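Local coordinates for hypothetical protein TT1465 (Thermus thermophilus, PDB 1WEK) that is of unknown function but belongs to the SLOG clan, with a Rossmann-like parallel beta sheet flanked by helices, and assembles from six chains, at residues P78-M81 against E82-R86; V153-T157 against E158-R162. All coordinates share one frame; numbering follows the deposited sequence.

Contact 1: residues P78-M81 against E82-R86; sequences PGVM and EAVNR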
loop_
_atom_site.group_PDB
_atom_site.type_symbol
_atom_site.label_atom_id
_atom_site.label_comp_id
_atom_site.label_asym_id
_atom_site.label_seq_id
_atom_site.Cartn_x
_atom_site.Cartn_y
_atom_site.Cartn_z
ATOM N N PRO A 78 -19.920 6.538 -27.692
ATOM C CA PRO A 78 -20.605 6.889 -28.948
ATOM C C PRO A 78 -21.390 8.191 -28.804
ATOM O O PRO A 78 -21.243 8.902 -27.810
ATOM C CB PRO A 78 -21.565 5.711 -29.179
ATOM C CG PRO A 78 -21.047 4.629 -28.303
ATOM C CD PRO A 78 -20.541 5.344 -27.097
ATOM N N GLY A 79 -22.228 8.478 -29.804
ATOM C CA GLY A 79 -23.076 9.659 -29.796
ATOM C C GLY A 79 -22.377 10.996 -29.668
ATOM O O GLY A 79 -21.387 11.267 -30.348
ATOM N N VAL A 80 -22.906 11.842 -28.790
ATOM C CA VAL A 80 -22.360 13.163 -28.584
ATOM C C VAL A 80 -20.926 13.148 -28.081
ATOM O O VAL A 80 -20.157 14.075 -28.354
ATOM C CB VAL A 80 -23.220 13.979 -27.605
ATOM C CG1 VAL A 80 -22.653 15.391 -27.480
ATOM C CG2 VAL A 80 -24.647 14.043 -28.103
HETATM N N MSE A 81 -20.554 12.110 -27.340
HETATM C CA MSE A 81 -19.196 12.064 -26.839
HETATM C C MSE A 81 -18.294 11.901 -28.051
HETATM O O MSE A 81 -17.318 12.629 -28.209
HETATM C CB MSE A 81 -19.022 10.915 -25.840
HETATM C CG MSE A 81 -19.849 11.096 -24.558
HETATM SE SE MSE A 81 -19.856 9.502 -23.423
HETATM C CE MSE A 81 -21.285 8.548 -24.322
ATOM N N GLU A 82 -18.647 10.970 -28.929
ATOM C CA GLU A 82 -17.865 10.748 -30.126
ATOM C C GLU A 82 -17.728 12.054 -30.912
ATOM O O GLU A 82 -16.619 12.478 -31.230
ATOM C CB GLU A 82 -18.520 9.675 -30.991
ATOM C CG GLU A 82 -17.805 9.430 -32.308
ATOM C CD GLU A 82 -18.111 8.060 -32.881
ATOM O OE1 GLU A 82 -17.422 7.655 -33.835
ATOM O OE2 GLU A 82 -19.036 7.385 -32.380
ATOM N N ALA A 83 -18.854 12.705 -31.202
ATOM C CA ALA A 83 -18.820 13.958 -31.944
ATOM C C ALA A 83 -17.901 14.975 -31.270
ATOM O O ALA A 83 -17.128 15.660 -31.947
ATOM C CB ALA A 83 -20.221 14.535 -32.080
ATOM N N VAL A 84 -17.989 15.086 -29.943
ATOM C CA VAL A 84 -17.144 16.038 -29.227
ATOM C C VAL A 84 -15.661 15.687 -29.346
ATOM O O VAL A 84 -14.843 16.573 -29.538
ATOM C CB VAL A 84 -17.495 16.120 -27.729
ATOM C CG1 VAL A 84 -16.485 17.040 -27.020
ATOM C CG2 VAL A 84 -18.921 16.638 -27.546
ATOM N N ASN A 85 -15.316 14.406 -29.208
ATOM C CA ASN A 85 -13.918 13.970 -29.340
ATOM C C ASN A 85 -13.451 14.191 -30.783
ATOM O O ASN A 85 -12.307 14.596 -31.034
ATOM C CB ASN A 85 -13.767 12.484 -29.023
ATOM C CG ASN A 85 -13.839 12.177 -27.541
ATOM O OD1 ASN A 85 -14.690 11.410 -27.103
ATOM N ND2 ASN A 85 -12.927 12.751 -26.767
ATOM N N ARG A 86 -14.344 13.902 -31.729
ATOM C CA ARG A 86 -14.041 14.052 -33.145
ATOM C C ARG A 86 -13.763 15.499 -33.523
ATOM O O ARG A 86 -12.792 15.791 -34.218
ATOM C CB ARG A 86 -15.195 13.527 -33.989
ATOM C CG ARG A 86 -14.853 13.379 -35.467
ATOM C CD ARG A 86 -16.035 12.804 -36.237
ATOM N NE ARG A 86 -15.690 12.465 -37.611
ATOM C CZ ARG A 86 -16.543 11.921 -38.475
ATOM N NH1 ARG A 86 -17.789 11.660 -38.098
ATOM N NH2 ARG A 86 -16.152 11.642 -39.713
#

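Contact 2: residues V153-T157 against E158-R162; sequences VLLQT and EKVHR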
loop_
_atom_site.group_PDB
_atom_site.type_symbol
_atom_site.label_atom_id
_atom_site.label_comp_id
_atom_site.label_asym_id
_atom_site.label_seq_id
_atom_site.Cartn_x
_atom_site.Cartn_y
_atom_site.Cartn_z
ATOM N N VAL A 153 -23.797 19.301 -6.947
ATOM C CA VAL A 153 -23.627 19.045 -5.515
ATOM C C VAL A 153 -22.262 19.533 -5.035
ATOM O O VAL A 153 -22.157 20.213 -4.004
ATOM C CB VAL A 153 -23.743 17.526 -5.205
ATOM C CG1 VAL A 153 -23.156 17.218 -3.852
ATOM C CG2 VAL A 153 -25.225 17.108 -5.221
ATOM N N LEU A 154 -21.224 19.174 -5.793
ATOM C CA LEU A 154 -19.852 19.547 -5.479
ATOM C C LEU A 154 -19.682 21.060 -5.448
ATOM O O LEU A 154 -18.915 21.592 -4.636
ATOM C CB LEU A 154 -18.880 18.924 -6.502
ATOM C CG LEU A 154 -18.682 17.401 -6.456
ATOM C CD1 LEU A 154 -17.772 16.934 -7.595
ATOM C CD2 LEU A 154 -18.091 17.004 -5.112
ATOM N N LEU A 155 -20.395 21.749 -6.332
ATOM C CA LEU A 155 -20.333 23.202 -6.389
ATOM C C LEU A 155 -21.184 23.824 -5.281
ATOM O O LEU A 155 -20.729 24.710 -4.574
ATOM C CB LEU A 155 -20.809 23.697 -7.759
ATOM C CG LEU A 155 -19.817 23.404 -8.886
ATOM C CD1 LEU A 155 -20.415 23.784 -10.223
ATOM C CD2 LEU A 155 -18.539 24.181 -8.646
ATOM N N GLN A 156 -22.419 23.353 -5.125
ATOM C CA GLN A 156 -23.310 23.890 -4.090
ATOM C C GLN A 156 -22.695 23.827 -2.680
ATOM O O GLN A 156 -22.798 24.775 -1.914
ATOM C CB GLN A 156 -24.638 23.121 -4.101
ATOM C CG GLN A 156 -25.576 23.430 -2.930
ATOM C CD GLN A 156 -26.678 22.403 -2.796
ATOM O OE1 GLN A 156 -26.408 21.210 -2.707
ATOM N NE2 GLN A 156 -27.924 22.856 -2.777
ATOM N N THR A 157 -22.078 22.698 -2.338
ATOM C CA THR A 157 -21.472 22.515 -1.019
ATOM C C THR A 157 -20.022 22.997 -1.002
ATOM O O THR A 157 -19.342 22.911 0.012
ATOM C CB THR A 157 -21.484 21.032 -0.596
ATOM O OG1 THR A 157 -20.667 20.267 -1.497
ATOM C CG2 THR A 157 -22.905 20.478 -0.616
ATOM N N GLU A 158 -19.547 23.471 -2.145
ATOM C CA GLU A 158 -18.187 24.006 -2.267
ATOM C C GLU A 158 -16.993 23.064 -2.031
ATOM O O GLU A 158 -15.955 23.490 -1.529
ATOM C CB GLU A 158 -18.062 25.256 -1.380
ATOM C CG GLU A 158 -18.950 26.394 -1.872
ATOM C CD GLU A 158 -18.890 27.656 -1.020
ATOM O OE1 GLU A 158 -19.466 28.681 -1.453
ATOM O OE2 GLU A 158 -18.293 27.634 0.076
ATOM N N LYS A 159 -17.130 21.796 -2.418
ATOM C CA LYS A 159 -16.040 20.841 -2.267
ATOM C C LYS A 159 -15.024 21.021 -3.416
ATOM O O LYS A 159 -13.904 20.526 -3.355
ATOM C CB LYS A 159 -16.577 19.403 -2.261
ATOM C CG LYS A 159 -17.587 19.096 -1.146
ATOM C CD LYS A 159 -16.931 18.878 0.220
ATOM C CE LYS A 159 -16.218 17.529 0.296
ATOM N NZ LYS A 159 -15.554 17.310 1.609
ATOM N N VAL A 160 -15.406 21.733 -4.466
ATOM C CA VAL A 160 -14.489 21.961 -5.575
ATOM C C VAL A 160 -14.697 23.377 -6.062
ATOM O O VAL A 160 -15.749 23.961 -5.806
ATOM C CB VAL A 160 -14.748 20.972 -6.735
ATOM C CG1 VAL A 160 -14.871 19.557 -6.183
ATOM C CG2 VAL A 160 -15.988 21.366 -7.500
ATOM N N HIS A 161 -13.712 23.933 -6.765
ATOM C CA HIS A 161 -13.840 25.302 -7.254
ATOM C C HIS A 161 -15.032 25.474 -8.166
ATOM O O HIS A 161 -15.356 24.586 -8.952
ATOM C CB HIS A 161 -12.592 25.759 -7.994
ATOM C CG HIS A 161 -12.741 27.111 -8.620
ATOM N ND1 HIS A 161 -13.305 28.177 -7.952
ATOM C CD2 HIS A 161 -12.416 27.569 -9.852
ATOM C CE1 HIS A 161 -13.322 29.234 -8.746
ATOM N NE2 HIS A 161 -12.787 28.891 -9.905
ATOM N N ARG A 162 -15.663 26.640 -8.069
ATOM C CA ARG A 162 -16.854 26.949 -8.849
ATOM C C ARG A 162 -16.593 27.232 -10.337
ATOM O O ARG A 162 -16.900 28.321 -10.834
ATOM C CB ARG A 162 -17.584 28.144 -8.213
ATOM C CG ARG A 162 -19.107 28.053 -8.259
ATOM C CD ARG A 162 -19.722 27.482 -6.953
ATOM N NE ARG A 162 -19.756 28.468 -5.872
ATOM C CZ ARG A 162 -20.490 28.372 -4.762
ATOM N NH1 ARG A 162 -21.277 27.330 -4.544
ATOM N NH2 ARG A 162 -20.444 29.339 -3.856
#

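Contact 1: residues P78-M81 against E82-R86
Three successive backbone bonds join 78-81 to 82-86 across the first turns of helix 79-90. Ala-83 N donates to Gly-79 O at 3.0 Å with an almost straight N-H...O angle of 171°, Val-84 N to Val-80 O at 2.9 Å, and Asn-85 N to Met-81 O, also at 2.9 Å. Ahead of them the chain bends at Gly-79, whose phi is positive, and Met-81 N makes a weak 3.3 Å bond back to Pro-78 O.

The apolar contact is a single i to i+4 step: Val-80 CG1 meets Val-84 CG2 at 3.9 Å, and the two side chains cross obliquely. In Val-84, CG2 lies beside the backbone N because CG1 takes the place anti to it (chi1 175°); this turns CG2 back toward the preceding turn and brings it close to Val-80 O, beyond the oxygen end of the carbonyl.

Among the polar side chains, Glu-82 sends its chain, extended beyond CG, back beside the start of the helix, where OE2 comes 3.8 Å from Pro-78 CA. Asn-85 turns OD1 to 3.1 Å from Met-81 O; both are acceptors, so this is a close approach and not a bond. Its amide is satisfied by others: OD1 accepts from Asn-109 and is bonded to Thr-74 OG1, while ND2 reaches Ser-95 OG and Val-96 O, which together should fix the rotation of the buried group.

The turn opens the helix of the beta-alpha-beta unit 71-74, 79-90, 95-100. Met-81 and Val-84 pack on Thr-74 of strand 71-74, and the side chain of Met-81, a selenomethionine, lies about 5 Å from a bound phosphate ion, whereas Val-80 and Ala-83 face Ala-54 and Tyr-55 of helix 53-68.

Contact 2: residues V153-T157 against E158-R162
Arg-162 folds back over Leu-155, and its side chain can be followed outward from there. CB and CG lie against Leu-155 CD2, CG at 3.9 Å; CD stays near the same methyl and Leu-155 O. Bends at chi2 (96°) and chi3 (77°) then swing the guanidinium toward the helix end. NE and CZ pass by Leu-155 O, CZ at 3.7 Å. NH1 makes a weak bond to Leu-155 O, short at 2.7 Å but with an N-H...O angle of only 116°, and NH2 forms a salt bridge with Glu-158 OE1 at 2.7 Å. Glu-158 CG also sits over one face of the guanidinium, toward its rim.

Glu-158 has positive phi and closes a Schellman motif: its N bonds to Leu-155 O at 3.0 Å from above the carbonyl plane, and Lys-159 N bonds to Leu-154 O at 2.9 Å. Leu-154 CD2 packs across Lys-159 CB, and Val-160 CG2 touches Leu-154 CB and Leu-155 CD2. One turn back, Thr-157 N and OG1 grip Val-153 O from opposite faces of its plane.

Lys-159 NZ bonds to the carbonyls of Glu-101 and Arg-119 of the second subunit, and Glu-158 OE2 to His-104 of that subunit. The cap ends helix 142-156 and begins the loop to strand 165-168, with Leu-155 and Arg-162 packed on Leu-196, just before strand 198-200.

From the N terminus the chain runs through helices 6-13 and 17-34, strand 39-43, helix 53-68 and strand 71-74 before reaching contact 1, which forms the first turns of helix 79-90. Strands 95-100 and 114-118, helix 121-130 and strand 132-137 follow, and only then does helix 142-156 run into contact 2 at its C-terminal end. Each contact is local and closes a short turn; the two stand in series, neither nesting nor crossing. The centres of contact 1 and contact 2 are about 27 Å apart, on opposite sides of the chain's centre. Contact 1 is buried and belongs to a beta-alpha-beta unit, whereas contact 2 lies at the surface, where it leads toward strand 165-168 and meets another subunit.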